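Local structure of protein (glyceraldehyde 3-phosphate dehydrogenase) (Sulfolobus solfataricus, 1B7G) at residues A[4-9]-A[82-87]. The protein catalyses the phosphorylating oxidation of D-glyceraldehyde 3-phosphate in glycolysis, using either NADP or NAD as cofactor with a marked preference for NADP. The protein carries 1 engineered substitution. Residues are numbered along the deposited sequence; the frame is centred on the assembly and turned at random.
Sequences VAVNGY and VDTTPN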
# COMPACT_ATOMS: atom_id res chain seq x y z
N VAL A 4 3.95 13.68 -24.38
CA VAL A 4 2.93 14.05 -23.40
C VAL A 4 3.52 14.71 -22.16
O VAL A 4 4.43 14.21 -21.51
CB VAL A 4 2.11 12.84 -22.90
CG1 VAL A 4 0.90 13.32 -22.09
CG2 VAL A 4 1.68 11.92 -24.00
N ALA A 5 2.90 15.84 -21.80
CA ALA A 5 3.20 16.54 -20.56
C ALA A 5 2.14 16.20 -19.48
O ALA A 5 0.99 16.02 -19.83
CB ALA A 5 3.10 18.03 -20.87
N VAL A 6 2.49 16.17 -18.21
CA VAL A 6 1.58 16.03 -17.08
C VAL A 6 1.69 17.26 -16.17
O VAL A 6 2.68 17.50 -15.50
CB VAL A 6 1.80 14.79 -16.21
CG1 VAL A 6 0.75 14.71 -15.11
CG2 VAL A 6 1.76 13.52 -17.05
N ASN A 7 0.60 18.02 -16.13
CA ASN A 7 0.57 19.25 -15.34
C ASN A 7 -0.10 18.97 -14.00
O ASN A 7 -1.28 18.65 -13.93
CB ASN A 7 -0.11 20.34 -16.17
CG ASN A 7 -0.06 21.70 -15.47
OD1 ASN A 7 0.58 21.82 -14.43
ND2 ASN A 7 -0.74 22.70 -16.02
N GLY A 8 0.70 18.91 -12.94
CA GLY A 8 0.30 18.58 -11.60
C GLY A 8 0.69 17.17 -11.17
O GLY A 8 -0.12 16.24 -11.29
N TYR A 9 1.86 16.96 -10.61
CA TYR A 9 2.35 15.66 -10.17
C TYR A 9 1.81 15.29 -8.80
O TYR A 9 2.58 15.27 -7.82
CB TYR A 9 3.90 15.71 -10.14
CG TYR A 9 4.59 14.37 -10.11
CD1 TYR A 9 4.61 13.58 -11.27
CD2 TYR A 9 5.19 13.87 -8.97
CE1 TYR A 9 5.25 12.35 -11.27
CE2 TYR A 9 5.83 12.64 -8.98
CZ TYR A 9 5.85 11.89 -10.13
OH TYR A 9 6.44 10.64 -10.12
N VAL A 82 -1.78 16.50 -20.18
CA VAL A 82 -2.70 15.87 -19.24
C VAL A 82 -2.73 16.77 -17.97
O VAL A 82 -1.76 16.86 -17.21
CB VAL A 82 -2.40 14.45 -18.78
CG1 VAL A 82 -3.51 13.94 -17.84
CG2 VAL A 82 -2.32 13.48 -19.96
N ASP A 83 -3.82 17.51 -17.83
CA ASP A 83 -3.94 18.43 -16.69
C ASP A 83 -4.55 17.68 -15.51
O ASP A 83 -5.68 17.21 -15.62
CB ASP A 83 -4.77 19.65 -17.08
CG ASP A 83 -4.89 20.68 -15.97
OD1 ASP A 83 -5.21 20.35 -14.81
OD2 ASP A 83 -4.70 21.88 -16.28
N THR A 84 -3.77 17.59 -14.45
CA THR A 84 -4.19 16.89 -13.23
C THR A 84 -3.99 17.80 -12.02
O THR A 84 -3.63 17.35 -10.93
CB THR A 84 -3.44 15.57 -13.02
OG1 THR A 84 -2.03 15.80 -12.92
CG2 THR A 84 -3.69 14.58 -14.13
N THR A 85 -4.22 19.08 -12.22
CA THR A 85 -4.12 20.10 -11.21
C THR A 85 -5.37 20.05 -10.29
O THR A 85 -6.39 19.53 -10.70
CB THR A 85 -4.06 21.50 -11.85
OG1 THR A 85 -5.25 21.75 -12.62
CG2 THR A 85 -2.84 21.59 -12.75
N PRO A 86 -5.34 20.77 -9.20
CA PRO A 86 -6.45 20.78 -8.25
C PRO A 86 -7.74 21.26 -8.85
O PRO A 86 -7.75 21.94 -9.89
CB PRO A 86 -5.90 21.56 -7.08
CG PRO A 86 -4.41 21.60 -7.23
CD PRO A 86 -4.15 21.54 -8.72
N ASN A 87 -8.92 20.91 -8.31
CA ASN A 87 -10.17 21.39 -8.92
C ASN A 87 -10.09 22.90 -9.08
O ASN A 87 -9.71 23.63 -8.17
CB ASN A 87 -11.45 21.06 -8.16
CG ASN A 87 -11.55 19.61 -7.75
OD1 ASN A 87 -11.04 18.72 -8.41
ND2 ASN A 87 -12.21 19.38 -6.62
O HOH W 1 -2.11 14.94 -9.82
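The amide of Asn-7 and the carboxylate of Asp-83 stand side by side on one face of a parallel sheet, their planes 50° apart. They do not bond each other; Asn-7 ND2 and Asp-83 OD2 each hydrogen-bond the hydroxyl of Tyr-97. The Thr-85 methyl CG2 lies over one face of the Asn-7 amide, nearly equidistant from OD1 (3.8 Å), CG and ND2. On the other face of the sheet lie Val-6 and Val-82, against helix 11-21. Further back on that face, Val-4 CG1 meets Val-82 CG2. Between the faces the backbones zip up in parallel: Val-82 N to Ala-5 O, Asn-7 N to Val-82 O and Thr-84 N to Asn-7 O, each 2.8 Å. Beyond the strand ends, Thr-84, its chi1 of 60° setting OG1 between backbone N and C, donates a short bond to Gly-8 O (2.5 Å); a water bridges that oxygen and Thr-84 O. Asp-83 OD1 takes two bonds, Thr-85 OG1 on its syn lone pair (2.6 Å) and Thr-85 N on the anti side (3.0 Å), tilted 34° out of the carboxylate plane and closing an Asx turn. An alanine at Asp-83 would probably leave both Thr-85 donors without their acceptor and free the turn to shift. Gly-8 is probably the first glycine of the Rossmann-type GxGxxG pattern; its backbone angles would jam a CB against the preceding carbonyl. Side-chain bonds from Thr-84 and Asp-83 thus take over where the backbone ladder stops, tying down the loops where the cofactor probably binds: Thr-84 adjoins Ile-12, an NAD-binding residue by similarity.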